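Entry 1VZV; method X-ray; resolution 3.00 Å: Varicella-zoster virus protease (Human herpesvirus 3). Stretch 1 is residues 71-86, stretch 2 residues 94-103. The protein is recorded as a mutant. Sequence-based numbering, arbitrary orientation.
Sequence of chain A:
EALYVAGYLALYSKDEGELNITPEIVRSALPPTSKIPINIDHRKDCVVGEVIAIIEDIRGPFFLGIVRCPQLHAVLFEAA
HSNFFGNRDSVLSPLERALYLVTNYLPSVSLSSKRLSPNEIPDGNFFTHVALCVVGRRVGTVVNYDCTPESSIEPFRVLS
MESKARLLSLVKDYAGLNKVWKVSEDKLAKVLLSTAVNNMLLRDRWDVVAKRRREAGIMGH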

# COMPACT_ATOMS: atom_id res chain seq x y z
N GLN A 71 0.24 17.67 -9.14
CA GLN A 71 0.39 17.16 -7.78
C GLN A 71 0.53 15.63 -7.71
O GLN A 71 1.32 15.12 -6.91
N LEU A 72 -0.19 14.92 -8.57
CA LEU A 72 -0.15 13.47 -8.59
C LEU A 72 1.27 12.92 -8.70
O LEU A 72 1.56 11.89 -8.13
N HIS A 73 2.16 13.61 -9.42
CA HIS A 73 3.55 13.16 -9.55
C HIS A 73 4.40 13.62 -8.36
O HIS A 73 5.31 12.91 -7.93
N ALA A 74 4.12 14.81 -7.86
CA ALA A 74 4.89 15.33 -6.76
C ALA A 74 4.80 14.52 -5.48
O ALA A 74 5.84 14.20 -4.90
N VAL A 75 3.59 14.15 -5.05
CA VAL A 75 3.39 13.40 -3.79
C VAL A 75 3.97 11.97 -3.79
O VAL A 75 4.47 11.49 -2.75
N LEU A 76 3.91 11.33 -4.95
CA LEU A 76 4.41 9.99 -5.19
C LEU A 76 5.93 10.06 -5.15
O LEU A 76 6.58 9.35 -4.41
N PHE A 77 6.50 10.97 -5.94
CA PHE A 77 7.94 11.16 -5.98
C PHE A 77 8.50 11.34 -4.56
O PHE A 77 9.59 10.86 -4.22
N GLU A 78 7.77 12.10 -3.76
CA GLU A 78 8.14 12.34 -2.40
C GLU A 78 8.10 11.01 -1.67
O GLU A 78 9.06 10.66 -1.03
N ALA A 79 7.01 10.24 -1.83
CA ALA A 79 6.83 8.93 -1.14
C ALA A 79 7.92 7.87 -1.41
O ALA A 79 8.27 7.09 -0.50
N ALA A 80 8.39 7.81 -2.65
CA ALA A 80 9.42 6.85 -3.04
C ALA A 80 10.69 7.11 -2.22
O ALA A 80 11.04 8.26 -1.95
N HIS A 81 11.36 6.05 -1.79
CA HIS A 81 12.57 6.19 -1.00
C HIS A 81 13.67 6.77 -1.87
O HIS A 81 13.62 6.63 -3.11
N SER A 82 14.71 7.29 -1.21
CA SER A 82 15.88 7.85 -1.89
C SER A 82 16.48 6.89 -2.94
O SER A 82 17.32 7.30 -3.76
N ASN A 83 16.12 5.61 -2.89
CA ASN A 83 16.66 4.70 -3.87
C ASN A 83 15.70 3.90 -4.74
O ASN A 83 16.02 2.84 -5.29
N PHE A 84 14.49 4.41 -4.85
CA PHE A 84 13.57 3.78 -5.75
C PHE A 84 14.25 4.31 -7.02
O PHE A 84 14.53 5.52 -7.13
N PHE A 85 14.64 3.41 -7.92
CA PHE A 85 15.33 3.79 -9.17
C PHE A 85 16.82 3.84 -8.87
O PHE A 85 17.25 4.59 -8.01
N GLY A 86 17.61 3.00 -9.53
CA GLY A 86 19.03 3.06 -9.27
C GLY A 86 19.66 4.22 -10.03
O GLY A 86 18.96 5.16 -10.42
N PRO A 94 13.28 10.68 -16.86
CA PRO A 94 12.86 12.07 -16.54
C PRO A 94 11.51 12.44 -15.87
O PRO A 94 11.47 13.34 -15.03
N LEU A 95 10.43 11.94 -16.49
CA LEU A 95 8.99 12.07 -16.17
C LEU A 95 8.48 10.64 -16.37
O LEU A 95 7.34 10.30 -16.06
N GLU A 96 9.34 9.81 -16.96
CA GLU A 96 9.07 8.39 -17.19
C GLU A 96 9.16 7.74 -15.82
O GLU A 96 8.79 6.59 -15.64
N ARG A 97 9.72 8.49 -14.88
CA ARG A 97 9.83 8.05 -13.52
C ARG A 97 8.49 8.28 -12.83
O ARG A 97 8.14 7.56 -11.90
N ALA A 98 7.70 9.24 -13.32
CA ALA A 98 6.38 9.50 -12.74
C ALA A 98 5.59 8.35 -13.23
O ALA A 98 5.00 7.63 -12.45
N LEU A 99 5.65 8.16 -14.53
CA LEU A 99 4.93 7.09 -15.20
C LEU A 99 5.21 5.72 -14.61
O LEU A 99 4.32 4.91 -14.53
N TYR A 100 6.45 5.47 -14.20
CA TYR A 100 6.82 4.18 -13.60
C TYR A 100 6.15 3.94 -12.26
O TYR A 100 5.82 2.80 -11.93
N LEU A 101 6.04 5.01 -11.46
CA LEU A 101 5.41 5.00 -10.14
C LEU A 101 3.89 4.82 -10.23
O LEU A 101 3.32 3.97 -9.55
N VAL A 102 3.25 5.63 -11.07
CA VAL A 102 1.80 5.61 -11.26
C VAL A 102 1.28 4.32 -11.87
O VAL A 102 0.16 3.91 -11.56
N THR A 103 2.07 3.69 -12.74
CA THR A 103 1.64 2.46 -13.36
C THR A 103 1.64 1.35 -12.34
O THR A 103 0.69 0.61 -12.27

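The contact between the two stretches is an apolar, aromatic-rich packing of one helix and its following loop against a second, steeply crossed helix, with no hydrogen bond passing between them. The axes of helices 71-79 and 96-103 run at 79° and approach to 9.9 Å, and together the stretches bury 635 Å². The backbones come nearest at His-73 and Ala-98, whose CA atoms lie 5.6 Å apart; the methyl group of Ala-98 occupies little space at this point.

Leu-101 is the center of the interface, giving up 99 Å², more than any other residue. Its CA-to-CB bond points toward stretch 1, and its chi1 of -95° lies between wells, with chi2 m. Around it gather Leu-76 (CG to Leu-101 CB, 4.2 Å), Ala-80 (CB to Leu-101 CD1, 4.4 Å) and three phenylalanines. Leu-101 CD1 sits over one face of the Phe-84 ring, 4.2 Å from its centroid and 23° off the normal, which supports a CH-pi contact. Leu-101 CD2 instead meets ring edges, that of Phe-77 at CE1 (4.0 Å) and that of Phe-85 at CE2 (3.3 Å).

Phe-84 (chi1 t) and Phe-85 (chi1 m) both point toward the second helix from the loop, Phe-84 closing the type I turn that starts at His-81. Arg-97, chi1 m and chi2 t, lays its aliphatic portion over Phe-85: CD is 3.9 Å from the ring centroid and only 13° off the normal, so the methylene rather than the guanidinium makes this CH-pi contact. Tyr-100, chi1 t, receives the edge of Phe-85 toward its face in an offset arrangement, with centroids 5.1 Å apart and planes at 66°. Its pairing with Phe-84 differs, being rim to rim with planes at 60°, so neither of those rings covers the other.

At the other end of the contact, Leu-72 (chi1 t) points sideways, yet its tip reaches Val-102 (chi1 p), CD1 to CG2 at 4.2 Å. His-73, chi1 m, likewise starts sideways and brings its ring to stretch 2, where ND1 lies 3.1 Å from Ala-98 CB and CE1 lies 3.9 Å from Leu-95 CD1, the latter at the ring edge. Phe-77 also turns its end inward, CZ reaching Ala-98 CB at 4.2 Å.

Polar groups contribute within the stretches instead: Thr-103 OG1 donates to Leu-99 O at 3.0 Å, four residues back along its own helix.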

# COMPACT_ATOMS: atom_id res chain seq x y z
CB GLN A 71 -0.73 17.65 -6.87
CG GLN A 71 -0.70 19.16 -6.56
CD GLN A 71 -1.03 20.00 -7.77
OE1 GLN A 71 -1.81 19.58 -8.63
NE2 GLN A 71 -0.42 21.16 -7.88
CB LEU A 72 -1.03 12.92 -9.71
CG LEU A 72 -1.37 11.43 -9.85
CD1 LEU A 72 -0.53 10.81 -10.95
CD2 LEU A 72 -1.25 10.69 -8.54
CB HIS A 73 4.22 13.69 -10.81
CG HIS A 73 3.51 13.34 -12.07
ND1 HIS A 73 4.12 13.45 -13.31
CD2 HIS A 73 2.23 12.98 -12.31
CE1 HIS A 73 3.23 13.19 -14.26
NE2 HIS A 73 2.08 12.90 -13.68
CB ALA A 74 4.53 16.77 -6.51
CB VAL A 75 1.86 13.40 -3.28
CG1 VAL A 75 1.05 14.46 -3.98
CG2 VAL A 75 1.21 12.01 -3.39
CB LEU A 76 3.90 9.53 -6.55
CG LEU A 76 3.12 8.22 -6.70
CD1 LEU A 76 2.36 7.91 -5.47
CD2 LEU A 76 2.18 8.30 -7.89
CB PHE A 77 8.26 12.40 -6.80
CG PHE A 77 8.53 12.13 -8.24
CD1 PHE A 77 8.81 10.84 -8.68
CD2 PHE A 77 8.56 13.17 -9.16
CE1 PHE A 77 9.12 10.60 -10.02
CE2 PHE A 77 8.86 12.94 -10.48
CZ PHE A 77 9.15 11.66 -10.92
CB GLU A 78 7.16 13.29 -1.78
CG GLU A 78 7.51 13.79 -0.41
CD GLU A 78 6.50 14.83 0.10
OE1 GLU A 78 5.26 14.63 -0.11
OE2 GLU A 78 6.95 15.85 0.69
CB ALA A 79 5.43 8.33 -1.45
CB ALA A 80 9.69 6.97 -4.50
CB HIS A 81 13.06 4.82 -0.50
CG HIS A 81 12.37 4.31 0.73
ND1 HIS A 81 12.42 2.99 1.11
CD2 HIS A 81 11.64 4.95 1.68
CE1 HIS A 81 11.76 2.83 2.24
NE2 HIS A 81 11.28 4.01 2.61
CB SER A 82 17.00 8.20 -0.89
OG SER A 82 17.02 9.59 -0.57
CB ASN A 83 17.78 3.88 -3.28
CG ASN A 83 19.00 4.73 -3.01
OD1 ASN A 83 19.04 5.48 -2.01
ND2 ASN A 83 19.96 4.71 -3.94
CB PHE A 84 12.17 4.36 -5.58
CG PHE A 84 11.10 3.53 -6.20
CD1 PHE A 84 10.82 3.63 -7.55
CD2 PHE A 84 10.41 2.59 -5.44
CE1 PHE A 84 9.89 2.82 -8.14
CE2 PHE A 84 9.48 1.77 -6.02
CZ PHE A 84 9.22 1.88 -7.38
CB PHE A 85 14.91 5.16 -9.73
CG PHE A 85 13.46 5.28 -10.10
CD1 PHE A 85 12.92 4.50 -11.10
CD2 PHE A 85 12.64 6.18 -9.44
CE1 PHE A 85 11.58 4.61 -11.43
CE2 PHE A 85 11.30 6.30 -9.76
CZ PHE A 85 10.77 5.52 -10.75
CB PRO A 94 12.93 12.72 -17.90
CG PRO A 94 12.30 11.65 -18.79
CD PRO A 94 12.85 10.34 -18.23
CB LEU A 95 8.28 12.95 -17.23
CG LEU A 95 6.87 12.59 -17.77
CD1 LEU A 95 5.87 13.44 -17.08
CD2 LEU A 95 6.71 12.81 -19.25
CB GLU A 96 10.12 7.81 -18.12
CG GLU A 96 10.27 8.64 -19.38
CD GLU A 96 11.37 8.15 -20.27
OE1 GLU A 96 12.46 7.85 -19.73
OE2 GLU A 96 11.14 8.08 -21.49
CB ARG A 97 10.96 8.79 -12.83
CG ARG A 97 12.30 8.39 -13.38
CD ARG A 97 13.40 8.52 -12.36
NE ARG A 97 14.11 9.78 -12.50
CZ ARG A 97 15.41 9.87 -12.78
NH1 ARG A 97 16.13 8.76 -12.92
NH2 ARG A 97 15.99 11.08 -12.90
CB ALA A 98 5.78 10.78 -13.30
CB LEU A 99 5.28 7.10 -16.69
CG LEU A 99 4.41 6.31 -17.65
CD1 LEU A 99 3.00 6.80 -17.61
CD2 LEU A 99 4.96 6.50 -19.03
CB TYR A 100 8.35 4.08 -13.40
CG TYR A 100 8.77 2.81 -12.72
CD1 TYR A 100 8.78 2.71 -11.34
CD2 TYR A 100 9.09 1.69 -13.46
CE1 TYR A 100 9.10 1.53 -10.71
CE2 TYR A 100 9.42 0.49 -12.85
CZ TYR A 100 9.42 0.42 -11.47
OH TYR A 100 9.74 -0.77 -10.84
CB LEU A 101 5.69 6.32 -9.42
CG LEU A 101 6.84 6.52 -8.43
CD1 LEU A 101 7.01 5.29 -7.58
CD2 LEU A 101 8.10 6.83 -9.14
CB VAL A 102 1.29 6.82 -12.07
CG1 VAL A 102 1.87 6.82 -13.43
CG2 VAL A 102 -0.20 6.78 -12.18
CB THR A 103 2.49 2.04 -14.59
OG1 THR A 103 2.33 3.01 -15.62
CG2 THR A 103 2.00 0.75 -15.15